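Local coordinates for protein metagenomic carboxyl esterase MGS0156 (PDB 5D8M) that probably hydrolyses carboxylic ester bonds, as an esterase of the alpha/beta-hydrolase type, at residues 126-140 / 159-173. Numbering follows the deposited sequence.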
loop_
_atom_site.group_PDB
_atom_site.type_symbol
_atom_site.label_atom_id
_atom_site.label_comp_id
_atom_site.label_asym_id
_atom_site.label_seq_id
_atom_site.Cartn_x
_atom_site.Cartn_y
_atom_site.Cartn_z
ATOM N N THR A 126 -1.939 -8.868 10.705
ATOM C CA THR A 126 -1.774 -10.014 9.810
ATOM C C THR A 126 -0.498 -10.773 10.178
ATOM O O THR A 126 0.324 -10.274 10.964
ATOM C CB THR A 126 -1.682 -9.569 8.334
ATOM O OG1 THR A 126 -0.544 -8.709 8.160
ATOM C CG2 THR A 126 -2.941 -8.832 7.894
ATOM N N GLY A 127 -0.330 -11.975 9.632
ATOM C CA GLY A 127 0.904 -12.709 9.805
ATOM C C GLY A 127 1.972 -12.059 8.947
ATOM O O GLY A 127 1.839 -11.981 7.718
ATOM N N GLY A 128 3.025 -11.565 9.587
ATOM C CA GLY A 128 4.128 -10.968 8.856
ATOM C C GLY A 128 4.848 -11.972 7.960
ATOM O O GLY A 128 5.460 -11.587 6.959
ATOM N N ARG A 129 4.787 -13.253 8.326
ATOM C CA ARG A 129 5.449 -14.294 7.559
ATOM C C ARG A 129 4.480 -15.339 6.977
ATOM O O ARG A 129 4.881 -16.460 6.657
ATOM C CB ARG A 129 6.499 -14.971 8.444
ATOM C CG ARG A 129 7.526 -13.979 8.995
ATOM C CD ARG A 129 8.712 -14.700 9.587
ATOM N NE ARG A 129 8.461 -15.177 10.945
ATOM C CZ ARG A 129 9.353 -15.849 11.664
ATOM N NH1 ARG A 129 9.068 -16.240 12.897
ATOM N NH2 ARG A 129 10.529 -16.145 11.144
ATOM N N TRP A 130 3.213 -14.964 6.821
ATOM C CA TRP A 130 2.176 -15.898 6.373
ATOM C C TRP A 130 1.696 -15.579 4.956
ATOM O O TRP A 130 1.795 -14.446 4.532
ATOM C CB TRP A 130 0.985 -15.853 7.327
ATOM C CG TRP A 130 1.264 -16.520 8.662
ATOM C CD1 TRP A 130 2.369 -17.242 9.013
ATOM C CD2 TRP A 130 0.395 -16.539 9.798
ATOM N NE1 TRP A 130 2.241 -17.712 10.307
ATOM C CE2 TRP A 130 1.034 -17.290 10.805
ATOM C CE3 TRP A 130 -0.855 -15.986 10.064
ATOM C CZ2 TRP A 130 0.460 -17.500 12.059
ATOM C CZ3 TRP A 130 -1.421 -16.192 11.316
ATOM C CH2 TRP A 130 -0.772 -16.951 12.288
ATOM N N GLY A 131 1.133 -16.569 4.255
ATOM C CA GLY A 131 0.668 -16.379 2.892
ATOM C C GLY A 131 -0.626 -15.574 2.843
ATOM O O GLY A 131 -1.282 -15.353 3.866
ATOM N N SER A 132 -0.994 -15.128 1.649
ATOM C CA SER A 132 -2.187 -14.307 1.479
ATOM C C SER A 132 -3.500 -15.021 1.853
ATOM O O SER A 132 -4.385 -14.388 2.396
ATOM C CB SER A 132 -2.264 -13.809 0.043
ATOM O OG SER A 132 -1.304 -12.790 -0.150
ATOM N N ALA A 133 -3.626 -16.321 1.574
ATOM C CA ALA A 133 -4.850 -17.031 1.927
ATOM C C ALA A 133 -5.082 -17.052 3.440
ATOM O O ALA A 133 -6.205 -16.834 3.919
ATOM C CB ALA A 133 -4.831 -18.456 1.383
ATOM N N ARG A 134 -4.023 -17.332 4.189
ATOM C CA ARG A 134 -4.129 -17.353 5.633
ATOM C C ARG A 134 -4.477 -15.949 6.192
ATOM O O ARG A 134 -5.306 -15.815 7.101
ATOM C CB ARG A 134 -2.834 -17.882 6.243
ATOM C CG ARG A 134 -2.956 -18.104 7.740
ATOM C CD ARG A 134 -1.790 -18.897 8.292
ATOM N NE ARG A 134 -2.044 -19.357 9.660
ATOM C CZ ARG A 134 -1.189 -20.105 10.351
ATOM N NH1 ARG A 134 -0.029 -20.452 9.807
ATOM N NH2 ARG A 134 -1.487 -20.502 11.581
ATOM N N ASN A 135 -3.876 -14.905 5.626
ATOM C CA ASN A 135 -4.153 -13.542 6.089
ATOM C C ASN A 135 -5.526 -13.051 5.660
ATOM O O ASN A 135 -6.163 -12.283 6.375
ATOM C CB ASN A 135 -3.075 -12.577 5.593
ATOM C CG ASN A 135 -1.809 -12.679 6.406
ATOM O OD1 ASN A 135 -1.799 -13.298 7.461
ATOM N ND2 ASN A 135 -0.745 -12.053 5.939
ATOM N N ALA A 136 -5.969 -13.488 4.488
ATOM C CA ALA A 136 -7.313 -13.177 4.003
ATOM C C ALA A 136 -8.379 -13.666 4.984
ATOM O O ALA A 136 -9.390 -12.995 5.193
ATOM C CB ALA A 136 -7.537 -13.795 2.626
ATOM N N ALA A 137 -8.168 -14.838 5.579
ATOM C CA ALA A 137 -9.139 -15.338 6.545
ATOM C C ALA A 137 -9.146 -14.482 7.821
ATOM O O ALA A 137 -10.196 -14.262 8.433
ATOM C CB ALA A 137 -8.869 -16.811 6.868
ATOM N N ILE A 138 -7.974 -14.007 8.226
ATOM C CA ILE A 138 -7.863 -13.115 9.377
ATOM C C ILE A 138 -8.676 -11.837 9.140
ATOM O O ILE A 138 -9.453 -11.398 10.000
ATOM C CB ILE A 138 -6.373 -12.770 9.660
ATOM C CG1 ILE A 138 -5.680 -14.018 10.201
ATOM C CG2 ILE A 138 -6.252 -11.575 10.628
ATOM C CD1 ILE A 138 -4.131 -13.919 10.306
ATOM N N ILE A 139 -8.502 -11.271 7.951
ATOM C CA ILE A 139 -9.165 -10.034 7.573
ATOM C C ILE A 139 -10.680 -10.233 7.544
ATOM O O ILE A 139 -11.449 -9.429 8.100
ATOM C CB ILE A 139 -8.644 -9.546 6.210
ATOM C CG1 ILE A 139 -7.158 -9.175 6.333
ATOM C CG2 ILE A 139 -9.453 -8.361 5.731
ATOM C CD1 ILE A 139 -6.443 -9.075 4.983
ATOM N N HIS A 140 -11.101 -11.323 6.920
ATOM C CA HIS A 140 -12.496 -11.726 6.916
ATOM C C HIS A 140 -13.104 -11.759 8.334
ATOM O O HIS A 140 -14.204 -11.248 8.561
ATOM C CB HIS A 140 -12.626 -13.103 6.264
ATOM C CG HIS A 140 -14.033 -13.571 6.115
ATOM N ND1 HIS A 140 -14.400 -14.884 6.317
ATOM C CD2 HIS A 140 -15.163 -12.913 5.759
ATOM C CE1 HIS A 140 -15.697 -15.012 6.094
ATOM N NE2 HIS A 140 -16.184 -13.830 5.759
ATOM N N LYS A 159 2.159 -6.042 0.807
ATOM C CA LYS A 159 1.457 -7.327 0.701
ATOM C C LYS A 159 0.014 -7.268 1.249
ATOM O O LYS A 159 -0.847 -8.091 0.893
ATOM C CB LYS A 159 2.261 -8.422 1.421
ATOM C CG LYS A 159 1.653 -9.833 1.278
ATOM C CD LYS A 159 2.600 -10.916 1.790
ATOM C CE LYS A 159 1.841 -12.217 2.066
ATOM N NZ LYS A 159 0.882 -12.036 3.237
ATOM N N GLY A 160 -0.250 -6.304 2.127
ATOM C CA GLY A 160 -1.591 -6.151 2.685
ATOM C C GLY A 160 -2.650 -5.940 1.626
ATOM O O GLY A 160 -3.808 -6.369 1.763
ATOM N N ALA A 161 -2.253 -5.274 0.544
ATOM C CA ALA A 161 -3.179 -5.013 -0.542
ATOM C C ALA A 161 -3.663 -6.301 -1.179
ATOM O O ALA A 161 -4.832 -6.424 -1.511
ATOM C CB ALA A 161 -2.517 -4.109 -1.606
ATOM N N VAL A 162 -2.777 -7.272 -1.348
ATOM C CA VAL A 162 -3.207 -8.481 -2.027
ATOM C C VAL A 162 -3.756 -9.491 -1.041
ATOM O O VAL A 162 -4.575 -10.306 -1.435
ATOM C CB VAL A 162 -2.082 -9.087 -2.874
ATOM C CG1 VAL A 162 -1.739 -8.095 -3.998
ATOM C CG2 VAL A 162 -0.858 -9.368 -2.045
ATOM N N ASP A 163 -3.371 -9.396 0.236
ATOM C CA ASP A 163 -4.104 -10.089 1.296
ATOM C C ASP A 163 -5.604 -9.701 1.199
ATOM O O ASP A 163 -6.481 -10.553 1.226
ATOM C CB ASP A 163 -3.562 -9.730 2.692
ATOM C CG ASP A 163 -2.177 -10.326 2.997
ATOM O OD1 ASP A 163 -1.651 -11.185 2.232
ATOM O OD2 ASP A 163 -1.615 -9.921 4.051
ATOM N N VAL A 164 -5.894 -8.407 1.045
ATOM C CA VAL A 164 -7.285 -7.939 0.987
ATOM C C VAL A 164 -7.973 -8.350 -0.323
ATOM O O VAL A 164 -9.112 -8.823 -0.297
ATOM C CB VAL A 164 -7.370 -6.396 1.181
ATOM C CG1 VAL A 164 -8.761 -5.861 0.836
ATOM C CG2 VAL A 164 -7.045 -6.026 2.637
ATOM N N LEU A 165 -7.289 -8.210 -1.461
ATOM C CA LEU A 165 -7.894 -8.625 -2.736
ATOM C C LEU A 165 -8.232 -10.123 -2.730
ATOM O O LEU A 165 -9.285 -10.531 -3.224
ATOM C CB LEU A 165 -6.960 -8.306 -3.920
ATOM C CG LEU A 165 -6.739 -6.818 -4.237
ATOM C CD1 LEU A 165 -5.953 -6.601 -5.565
ATOM C CD2 LEU A 165 -8.072 -6.038 -4.242
ATOM N N GLU A 166 -7.343 -10.945 -2.187
ATOM C CA GLU A 166 -7.637 -12.367 -2.119
ATOM C C GLU A 166 -8.841 -12.619 -1.213
ATOM O O GLU A 166 -9.656 -13.494 -1.488
ATOM C CB GLU A 166 -6.413 -13.160 -1.634
ATOM C CG GLU A 166 -5.235 -13.056 -2.642
ATOM C CD GLU A 166 -4.315 -14.285 -2.704
ATOM O OE1 GLU A 166 -4.516 -15.273 -1.952
ATOM O OE2 GLU A 166 -3.377 -14.252 -3.531
ATOM N N ALA A 167 -8.951 -11.843 -0.140
ATOM C CA ALA A 167 -10.107 -11.956 0.754
ATOM C C ALA A 167 -11.407 -11.596 0.012
ATOM O O ALA A 167 -12.408 -12.305 0.099
ATOM C CB ALA A 167 -9.912 -11.062 1.979
ATOM N N LEU A 168 -11.384 -10.505 -0.742
ATOM C CA LEU A 168 -12.592 -10.052 -1.468
ATOM C C LEU A 168 -13.038 -11.081 -2.495
ATOM O O LEU A 168 -14.215 -11.301 -2.710
ATOM C CB LEU A 168 -12.325 -8.702 -2.146
ATOM C CG LEU A 168 -12.142 -7.575 -1.127
ATOM C CD1 LEU A 168 -11.777 -6.301 -1.816
ATOM C CD2 LEU A 168 -13.447 -7.382 -0.356
ATOM N N VAL A 169 -12.072 -11.734 -3.117
ATOM C CA VAL A 169 -12.366 -12.785 -4.066
ATOM C C VAL A 169 -12.859 -14.055 -3.386
ATOM O O VAL A 169 -13.714 -14.756 -3.917
ATOM C CB VAL A 169 -11.124 -13.104 -4.927
ATOM C CG1 VAL A 169 -11.338 -14.384 -5.728
ATOM C CG2 VAL A 169 -10.835 -11.932 -5.867
ATOM N N SER A 170 -12.326 -14.363 -2.209
ATOM C CA SER A 170 -12.690 -15.600 -1.506
ATOM C C SER A 170 -14.004 -15.518 -0.733
ATOM O O SER A 170 -14.702 -16.521 -0.580
ATOM C CB SER A 170 -11.582 -15.998 -0.531
ATOM O OG SER A 170 -10.412 -16.336 -1.246
ATOM N N TYR A 171 -14.331 -14.335 -0.225
ATOM C CA TYR A 171 -15.485 -14.207 0.665
ATOM C C TYR A 171 -16.479 -13.197 0.131
ATOM O O TYR A 171 -16.336 -12.015 0.370
ATOM C CB TYR A 171 -15.011 -13.808 2.070
ATOM C CG TYR A 171 -13.925 -14.721 2.605
ATOM C CD1 TYR A 171 -14.236 -16.001 3.056
ATOM C CD2 TYR A 171 -12.603 -14.311 2.673
ATOM C CE1 TYR A 171 -13.260 -16.847 3.552
ATOM C CE2 TYR A 171 -11.610 -15.157 3.161
ATOM C CZ TYR A 171 -11.943 -16.422 3.603
ATOM O OH TYR A 171 -10.973 -17.272 4.097
ATOM N N PRO A 172 -17.490 -13.663 -0.614
ATOM C CA PRO A 172 -18.530 -12.759 -1.124
ATOM C C PRO A 172 -19.185 -11.909 -0.033
ATOM O O PRO A 172 -19.594 -10.790 -0.300
ATOM C CB PRO A 172 -19.558 -13.715 -1.739
ATOM C CG PRO A 172 -18.769 -14.923 -2.101
ATOM C CD PRO A 172 -17.681 -15.052 -1.067
ATOM N N ASP A 173 -19.297 -12.428 1.181
ATOM C CA ASP A 173 -19.893 -11.628 2.241
ATOM C C ASP A 173 -18.989 -10.449 2.636
ATOM O O ASP A 173 -19.486 -9.377 2.984
ATOM C CB ASP A 173 -20.216 -12.496 3.458
ATOM C CG ASP A 173 -19.018 -13.286 3.959
ATOM O OD1 ASP A 173 -18.167 -13.694 3.138
ATOM O OD2 ASP A 173 -18.937 -13.520 5.182
HETATM O O HOH W 1 0.071 -8.631 5.478
HETATM O O HOH W 2 2.173 -10.529 5.274
HETATM O O HOH W 3 -8.433 -17.595 2.819
#
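Asp163 of helix 159-170 places its buried carboxylate against the first turn of helix 132-143, where Ser132 and Asn135 grip it, joined by Lys159 of its own segment. Ser132 OG donates to Asp163 OD1 at 2.9 Å, meeting it nearly end-on to the C-O bond, while Lys159 NZ forms a salt bridge with the same oxygen through its syn lone pair (2.9 Å). Asn135 ND2 reaches Asp163 OD2 from above the carboxylate plane (3.0 Å), and a water linking OD2 to Thr126 OG1 adds a further donor. Lys159 runs out extended and bends at its last torsion (chi4 -67°), which lets NZ donate a hydrogen bond to Trp130 O (2.9 Å). The Asn135 amide is held by Gly127 too, its OD1 accepting from Gly127 N and its ND2 giving a straight bond to Gly127 O. With an alanine at Asp163, the Lys159 ammonium is likely to lose its counter-charge and Ser132 OG its acceptor. Farther along, Ala136 CB meets Ala167 CB at 3.7 Å, small residues that let the segments 132-140 and 159-170 come close, crossing at -72°. At the far end the His140 ring lies over a face of Tyr171 in an offset stack (centroids 3.9 Å apart, planes 10° apart), and His140 NE2 donates a nearly straight hydrogen bond, in its ring plane, to Asp173 OD2 (2.8 Å). Helix 159-170 follows strand 151-157, as does the helix after the nucleophile elbow in alpha/beta hydrolases; Ile139 and Val164 both rest on Phe154 of that strand, and Glu166 pairs with Arg230 of helix 227-236.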